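Local structure of variant surface glycoprotein MITAT 1.1 (Trypanosoma brucei brucei, 5LY9) at residues 208-213 / 217-222; 65-70 / 301-306. The protein forms the dense surface coat of the bloodstream parasite, and its replacement by antigenically distinct relatives lets the trypanosome evade the host immune response. All coordinates share one frame; numbering follows the deposited sequence. Where two conformers were deposited one is given.

How the contacts relate
Contact 1 (208-213 with 217-222) and contact 2 (65-70 with 301-306) lie on opposite sides of the chain's centre, toward the two ends of an elongated N-terminal domain of the A-type variant surface glycoprotein. Their centres are about 66 Å apart and their nearest atoms about 49 Å, so neither touches the other. Contact 1 is local, a hairpin whose segments are separated by three residues; contact 2 joins segments 231 positions apart, and the hairpin lies in the sequence between them. Both reach the second subunit. No catalytic site is involved; an attached glycan has an N-acetylglucosamine about 12 Å from the Phe304 side chain.

Contact 1: 208-213 / 217-222; sequences DTTAKV and YMTIPN
Val213 and Met218 face each other as a hydrogen-bonded antiparallel pair, Val213 N giving a nearly straight bond (174°) to Met218 O at 2.8 Å. Met218 N returns a bond to Val213 O from 38° above the carbonyl plane. The methionine can be followed outward from Met218 CB, which touches Val213 CG2 at 3.7 Å. CG, anti to the backbone N (chi1 175°), runs alongside the same methyl, and SD also remains in contact with it; the bend at chi3 then leads CE away from Val213. Leu6, Leu193 and Leu229 also pack on this long apolar side chain, whose length suits a place where several leucines meet it. Strands 211-213 and 218-220 form a beta hairpin at the edge of a four-stranded antiparallel sheet. Beside its turn Tyr217 and Met218 both face Val213, a classic beta bulge. Further along, Ala211 and Ile220 exchange two backbone bonds, Ile220 N reaching Ala211 O at 2.8 Å. The small Ala211 packs its CB 4.1 Å from Ile220 CB, while Ile220 CD1 extends back to Val213 CG2 at 3.9 Å; these apolar residues share one buried face. On the other face Lys212 lies beside Thr219 as a non-hydrogen-bonded pair, suited to the more exposed surface. Past the strands, a water links Asp208 O to Asn222 ND2, accepting from the amide at 2.9 Å; the same nitrogen bonds Leu207 O, linking Asn222 to the chain just before the hairpin. Asp208 OD1 accepts from Gly118 N of the second subunit.

Contact 2: 65-70 / 301-306; sequences LTLLRG and EALFGG. Unlike the reference sequence in segment 65-70: Leu65 (reference Ser).
A buried apolar junction between the long helix 62-114 and the C-terminal end of helix 295-304 brings Leu67 against Phe304 and Leu303. With chi1 at 179° the Leu67 side chain swings out opposite its backbone N, and the turn at chi2 (62°) sets CD2 against the phenyl ring. There Leu67 CD2 meets CE2 of Phe304 at 3.8 Å, approaching the ring's edge in its plane instead of lying over a face. The same methyl is 4.3 Å from Leu303 CD1, so one leucine branch touches both neighbours. Helix 62-114 is one of the long helices of the elongated N-terminal domain of the A-type glycoproteins, and Leu277, Leu280 and Val281 of helix 275-285 also pack on Leu67. A branched aliphatic side chain suits a site where Phe304, Leu303 and helix 275-285 all meet it, while the broad phenyl of Phe304 extends from its own helix to meet both Leu67 and the nearly perpendicular ring of Tyr315. Gly305 N still bonds Glu301 O at 2.9 Å, but Gly305, having no CB, takes positive phi (85°) at the helix exit without conflict with the preceding carbonyl oxygen. Nearby, Leu303 O accepts a hydrogen bond from Gln64 NE2, adding a polar tie to the methyl contacts.

Contact 1: 208-213 / 217-222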
ATOM      1  N   ASP A 208     -18.736  14.807  32.593  1.00 28.36           N
ATOM      2  CA  ASP A 208     -18.838  16.222  32.245  1.00 28.75           C
ATOM      3  C   ASP A 208     -19.500  16.483  30.879  1.00 30.34           C
ATOM      4  O   ASP A 208     -20.270  17.450  30.695  1.00 29.09           O
ATOM      5  CB  ASP A 208     -17.424  16.783  32.224  1.00 31.00           C
ATOM      6  CG  ASP A 208     -16.753  16.751  33.599  1.00 30.94           C
ATOM      7  OD1 ASP A 208     -17.450  16.614  34.614  1.00 29.47           O
ATOM      8  OD2 ASP A 208     -15.519  16.858  33.663  1.00 32.21           O
ATOM      9  N   THR A 209     -19.221  15.591  29.913  1.00 27.50           N
ATOM     10  CA  THR A 209     -19.866  15.605  28.628  1.00 28.20           C
ATOM     11  C   THR A 209     -20.262  14.175  28.238  1.00 26.78           C
ATOM     12  O   THR A 209     -19.757  13.242  28.824  1.00 25.48           O
ATOM     13  CB  THR A 209     -18.972  16.166  27.508  1.00 30.79           C
ATOM     14  OG1 THR A 209     -17.835  15.341  27.298  1.00 31.65           O
ATOM     15  CG2 THR A 209     -18.414  17.603  27.887  1.00 32.49           C
ATOM     16  N   THR A 210     -21.124  14.087  27.230  1.00 26.67           N
ATOM     17  CA  THR A 210     -21.395  12.836  26.536  1.00 27.18           C
ATOM     18  C   THR A 210     -20.070  12.327  25.975  1.00 25.51           C
ATOM     19  O   THR A 210     -19.165  13.099  25.711  1.00 25.79           O
ATOM     20  CB  THR A 210     -22.437  12.998  25.430  1.00 27.98           C
ATOM     21  OG1 THR A 210     -21.969  13.876  24.398  1.00 26.88           O
ATOM     22  CG2 THR A 210     -23.839  13.420  25.958  1.00 26.80           C
ATOM     23  N   ALA A 211     -19.939  11.012  25.853  1.00 25.37           N
ATOM     24  CA  ALA A 211     -18.692  10.406  25.338  1.00 26.77           C
ATOM     25  C   ALA A 211     -18.959   9.814  23.975  1.00 26.69           C
ATOM     26  O   ALA A 211     -20.017   9.240  23.758  1.00 27.11           O
ATOM     27  CB  ALA A 211     -18.156   9.330  26.272  1.00 26.39           C
ATOM     28  N   LYS A 212     -18.015  10.018  23.030  1.00 26.40           N
ATOM     29  CA  LYS A 212     -18.078   9.449  21.708  0.50 25.64           C
ATOM     30  C   LYS A 212     -17.121   8.292  21.659  1.00 25.34           C
ATOM     31  O   LYS A 212     -15.891   8.455  21.892  1.00 23.48           O
ATOM     32  CB  LYS A 212     -17.682  10.501  20.665  0.50 27.14           C
ATOM     33  CG  LYS A 212     -18.402  11.815  20.788  0.50 28.36           C
ATOM     34  CD  LYS A 212     -19.906  11.626  20.669  0.50 29.81           C
ATOM     35  CE  LYS A 212     -20.406  12.016  19.288  0.50 31.06           C
ATOM     36  NZ  LYS A 212     -19.370  11.723  18.218  0.50 32.45           N
ATOM     37  N   VAL A 213     -17.639   7.116  21.324  1.00 23.71           N
ATOM     38  CA  VAL A 213     -16.840   5.881  21.274  1.00 22.41           C
ATOM     39  C   VAL A 213     -17.085   5.206  19.919  1.00 21.95           C
ATOM     40  O   VAL A 213     -17.845   5.709  19.092  1.00 21.23           O
ATOM     41  CB  VAL A 213     -17.115   4.968  22.465  1.00 23.00           C
ATOM     42  CG1 VAL A 213     -16.771   5.686  23.769  1.00 24.47           C
ATOM     43  CG2 VAL A 213     -18.554   4.453  22.470  1.00 23.92           C
ATOM     44  N   TYR A 217     -19.134   6.624  16.223  1.00 22.13           N
ATOM     45  CA  TYR A 217     -20.405   6.040  15.879  1.00 21.52           C
ATOM     46  C   TYR A 217     -21.384   6.081  17.035  1.00 22.43           C
ATOM     47  O   TYR A 217     -22.605   6.353  16.842  1.00 22.73           O
ATOM     48  CB  TYR A 217     -20.184   4.570  15.441  1.00 21.69           C
ATOM     49  CG  TYR A 217     -21.376   3.727  15.239  1.00 21.02           C
ATOM     50  CD1 TYR A 217     -22.462   4.165  14.487  1.00 21.76           C
ATOM     51  CD2 TYR A 217     -21.410   2.453  15.726  1.00 21.86           C
ATOM     52  CE1 TYR A 217     -23.566   3.345  14.301  1.00 22.08           C
ATOM     53  CE2 TYR A 217     -22.501   1.633  15.550  1.00 21.38           C
ATOM     54  CZ  TYR A 217     -23.562   2.027  14.782  1.00 21.87           C
ATOM     55  OH  TYR A 217     -24.683   1.218  14.610  1.00 21.84           O
ATOM     56  N   MET A 218     -20.871   5.813  18.238  1.00 20.66           N
ATOM     57  CA  MET A 218     -21.706   5.623  19.423  1.00 22.07           C
ATOM     58  C   MET A 218     -21.515   6.774  20.388  1.00 22.33           C
ATOM     59  O   MET A 218     -20.397   7.174  20.648  1.00 22.88           O
ATOM     60  CB  MET A 218     -21.430   4.295  20.151  1.00 23.42           C
ATOM     61  CG  MET A 218     -22.211   4.154  21.465  1.00 25.85           C
ATOM     62  SD  MET A 218     -21.781   2.601  22.334  1.00 28.94           S
ATOM     63  CE  MET A 218     -22.886   1.681  21.497  1.00 26.12           C
ATOM     64  N   THR A 219     -22.619   7.298  20.897  1.00 22.66           N
ATOM     65  CA  THR A 219     -22.584   8.318  21.963  1.00 23.65           C
ATOM     66  C   THR A 219     -23.064   7.663  23.263  1.00 23.83           C
ATOM     67  O   THR A 219     -24.139   7.106  23.264  1.00 24.70           O
ATOM     68  CB  THR A 219     -23.511   9.519  21.622  1.00 25.74           C
ATOM     69  OG1 THR A 219     -23.149  10.059  20.371  1.00 27.03           O
ATOM     70  CG2 THR A 219     -23.411  10.665  22.753  1.00 26.81           C
ATOM     71  N   ILE A 220     -22.267   7.748  24.344  1.00 23.05           N
ATOM     72  CA  ILE A 220     -22.623   7.331  25.659  1.00 23.31           C
ATOM     73  C   ILE A 220     -23.162   8.599  26.389  1.00 24.22           C
ATOM     74  O   ILE A 220     -22.488   9.611  26.464  1.00 23.85           O
ATOM     75  CB  ILE A 220     -21.425   6.789  26.378  1.00 24.21           C
ATOM     76  CG1 ILE A 220     -20.971   5.517  25.652  1.00 24.66           C
ATOM     77  CG2 ILE A 220     -21.765   6.520  27.851  1.00 24.24           C
ATOM     78  CD1 ILE A 220     -19.738   4.781  26.217  1.00 24.90           C
ATOM     79  N   PRO A 221     -24.401   8.544  26.838  1.00 23.52           N
ATOM     80  CA  PRO A 221     -25.054   9.710  27.414  1.00 24.13           C
ATOM     81  C   PRO A 221     -24.510  10.052  28.784  1.00 25.27           C
ATOM     82  O   PRO A 221     -23.906   9.205  29.453  1.00 23.77           O
ATOM     83  CB  PRO A 221     -26.490   9.259  27.529  1.00 24.96           C
ATOM     84  CG  PRO A 221     -26.418   7.795  27.800  1.00 24.30           C
ATOM     85  CD  PRO A 221     -25.231   7.345  26.927  1.00 23.49           C
ATOM     86  N   ASN A 222     -24.663  11.322  29.181  1.00 25.12           N
ATOM     87  CA  ASN A 222     -24.449  11.660  30.620  1.00 26.81           C
ATOM     88  C   ASN A 222     -25.785  11.997  31.290  1.00 26.92           C
ATOM     89  O   ASN A 222     -25.795  12.763  32.259  1.00 27.41           O
ATOM     90  CB  ASN A 222     -23.406  12.767  30.819  1.00 26.25           C
ATOM     91  CG  ASN A 222     -23.813  14.106  30.206  1.00 28.42           C
ATOM     92  OD1 ASN A 222     -24.816  14.208  29.564  1.00 26.39           O
ATOM     93  ND2 ASN A 222     -22.990  15.137  30.397  1.00 29.68           N
TER
HETATM   94  O   HOH W   1     -22.745  17.778  29.342  1.00 32.94           O

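Contact 2: 65-70 / 301-306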
ATOM      1  N   LEU A  65       3.689  -0.974 -37.395  1.00 21.82           N
ATOM      2  CA  LEU A  65       4.353  -1.625 -36.235  1.00 22.80           C
ATOM      3  C   LEU A  65       5.089  -0.592 -35.337  1.00 21.60           C
ATOM      4  O   LEU A  65       5.092  -0.705 -34.118  1.00 21.06           O
ATOM      5  CB  LEU A  65       5.311  -2.697 -36.739  1.00 25.62           C
ATOM      6  CG  LEU A  65       4.547  -3.890 -37.366  1.00 27.33           C
ATOM      7  CD1 LEU A  65       5.514  -4.911 -37.867  1.00 30.81           C
ATOM      8  CD2 LEU A  65       3.671  -4.559 -36.333  1.00 28.01           C
ATOM      9  N   THR A  66       5.672   0.421 -35.954  1.00 21.51           N
ATOM     10  CA  THR A  66       6.280   1.536 -35.214  1.00 21.16           C
ATOM     11  C   THR A  66       5.230   2.191 -34.316  1.00 21.35           C
ATOM     12  O   THR A  66       5.475   2.442 -33.151  1.00 20.99           O
ATOM     13  CB  THR A  66       6.904   2.547 -36.125  1.00 21.27           C
ATOM     14  OG1 THR A  66       8.016   1.956 -36.825  1.00 21.86           O
ATOM     15  CG2 THR A  66       7.406   3.750 -35.396  1.00 21.51           C
ATOM     16  N   LEU A  67       4.088   2.484 -34.896  1.00 20.87           N
ATOM     17  CA  LEU A  67       2.968   3.069 -34.190  1.00 21.00           C
ATOM     18  C   LEU A  67       2.539   2.228 -33.043  1.00 21.31           C
ATOM     19  O   LEU A  67       2.346   2.727 -31.896  1.00 21.40           O
ATOM     20  CB  LEU A  67       1.841   3.289 -35.148  1.00 21.67           C
ATOM     21  CG  LEU A  67       0.618   3.882 -34.497  1.00 22.61           C
ATOM     22  CD1 LEU A  67       0.882   5.288 -33.892  1.00 24.32           C
ATOM     23  CD2 LEU A  67      -0.511   3.905 -35.439  1.00 23.22           C
ATOM     24  N   LEU A  68       2.391   0.904 -33.245  1.00 19.83           N
ATOM     25  CA  LEU A  68       1.928   0.056 -32.185  1.00 19.67           C
ATOM     26  C   LEU A  68       2.971  -0.058 -31.063  1.00 19.06           C
ATOM     27  O   LEU A  68       2.618  -0.048 -29.897  1.00 18.57           O
ATOM     28  CB  LEU A  68       1.565  -1.342 -32.734  1.00 21.10           C
ATOM     29  CG  LEU A  68       0.296  -1.334 -33.548  1.00 22.70           C
ATOM     30  CD1 LEU A  68       0.168  -2.652 -34.372  1.00 23.63           C
ATOM     31  CD2 LEU A  68      -0.914  -1.124 -32.718  1.00 23.18           C
ATOM     32  N   ARG A  69       4.248  -0.132 -31.428  1.00 19.91           N
ATOM     33  CA  ARG A  69       5.363  -0.194 -30.449  1.00 20.77           C
ATOM     34  C   ARG A  69       5.341   1.061 -29.614  1.00 20.89           C
ATOM     35  O   ARG A  69       5.465   0.998 -28.404  1.00 19.76           O
ATOM     36  CB  ARG A  69       6.650  -0.327 -31.226  1.00 21.51           C
ATOM     37  CG  ARG A  69       7.933  -0.317 -30.380  1.00 22.34           C
ATOM     38  CD  ARG A  69       8.746   0.946 -30.528  1.00 22.74           C
ATOM     39  NE  ARG A  69       9.998   0.747 -29.811  1.00 23.64           N
ATOM     40  CZ  ARG A  69      11.074   0.135 -30.304  1.00 24.15           C
ATOM     41  NH1 ARG A  69      11.177  -0.258 -31.572  1.00 23.24           N
ATOM     42  NH2 ARG A  69      12.076  -0.095 -29.501  1.00 24.99           N
ATOM     43  N   GLY A  70       5.198   2.193 -30.294  1.00 20.53           N
ATOM     44  CA  GLY A  70       5.117   3.501 -29.594  1.00 19.37           C
ATOM     45  C   GLY A  70       3.941   3.591 -28.681  1.00 20.53           C
ATOM     46  O   GLY A  70       4.062   4.143 -27.558  1.00 20.07           O
ATOM     47  N   GLU A 301      -6.544   5.199 -41.486  1.00 23.05           N
ATOM     48  CA  GLU A 301      -7.315   4.438 -42.516  1.00 24.42           C
ATOM     49  C   GLU A 301      -6.371   3.887 -43.580  1.00 24.38           C
ATOM     50  O   GLU A 301      -6.529   2.765 -44.072  1.00 23.91           O
ATOM     51  CB  GLU A 301      -8.317   5.352 -43.165  1.00 25.70           C
ATOM     52  CG  GLU A 301      -9.453   5.617 -42.269  1.00 27.92           C
ATOM     53  CD  GLU A 301     -10.284   6.833 -42.640  1.00 32.76           C
ATOM     54  OE1 GLU A 301      -9.888   7.696 -43.455  1.00 34.69           O
ATOM     55  OE2 GLU A 301     -11.404   6.884 -42.073  1.00 39.35           O
ATOM     56  N   ALA A 302      -5.392   4.714 -43.968  1.00 23.00           N
ATOM     57  CA  ALA A 302      -4.366   4.267 -44.913  1.00 23.10           C
ATOM     58  C   ALA A 302      -3.461   3.207 -44.408  1.00 24.67           C
ATOM     59  O   ALA A 302      -2.865   2.435 -45.179  1.00 25.07           O
ATOM     60  CB  ALA A 302      -3.579   5.489 -45.416  1.00 24.45           C
ATOM     61  N   LEU A 303      -3.265   3.163 -43.099  1.00 23.51           N
ATOM     62  CA  LEU A 303      -2.386   2.176 -42.493  1.00 23.09           C
ATOM     63  C   LEU A 303      -3.062   0.823 -42.274  1.00 23.14           C
ATOM     64  O   LEU A 303      -2.480  -0.213 -42.490  1.00 23.45           O
ATOM     65  CB  LEU A 303      -1.917   2.703 -41.130  1.00 24.92           C
ATOM     66  CG  LEU A 303      -0.822   3.823 -41.158  1.00 26.06           C
ATOM     67  CD1 LEU A 303      -0.630   4.339 -39.725  1.00 28.38           C
ATOM     68  CD2 LEU A 303       0.452   3.252 -41.730  1.00 28.13           C
ATOM     69  N   PHE A 304      -4.296   0.893 -41.779  1.00 23.15           N
ATOM     70  CA  PHE A 304      -4.983  -0.232 -41.142  1.00 22.69           C
ATOM     71  C   PHE A 304      -6.258  -0.629 -41.922  1.00 22.46           C
ATOM     72  O   PHE A 304      -6.884  -1.674 -41.639  1.00 22.71           O
ATOM     73  CB  PHE A 304      -5.342   0.135 -39.662  1.00 22.56           C
ATOM     74  CG  PHE A 304      -4.156   0.174 -38.777  1.00 22.53           C
ATOM     75  CD1 PHE A 304      -3.410  -0.966 -38.513  1.00 22.25           C
ATOM     76  CD2 PHE A 304      -3.747   1.350 -38.247  1.00 22.89           C
ATOM     77  CE1 PHE A 304      -2.226  -0.883 -37.763  1.00 22.70           C
ATOM     78  CE2 PHE A 304      -2.605   1.422 -37.439  1.00 23.52           C
ATOM     79  CZ  PHE A 304      -1.829   0.319 -37.253  1.00 22.65           C
ATOM     80  N   GLY A 305      -6.650   0.113 -42.925  1.00 21.20           N
ATOM     81  CA  GLY A 305      -7.812  -0.274 -43.682  1.00 21.86           C
ATOM     82  C   GLY A 305      -9.144   0.168 -43.136  1.00 22.72           C
ATOM     83  O   GLY A 305     -10.196  -0.256 -43.631  1.00 24.39           O
ATOM     84  N   GLY A 306      -9.138   1.063 -42.143  1.00 23.43           N
ATOM     85  CA  GLY A 306     -10.390   1.537 -41.496  1.00 22.37           C
ATOM     86  C   GLY A 306     -10.070   1.977 -40.058  1.00 23.83           C
ATOM     87  O   GLY A 306      -8.903   1.998 -39.667  1.00 24.20           O
TER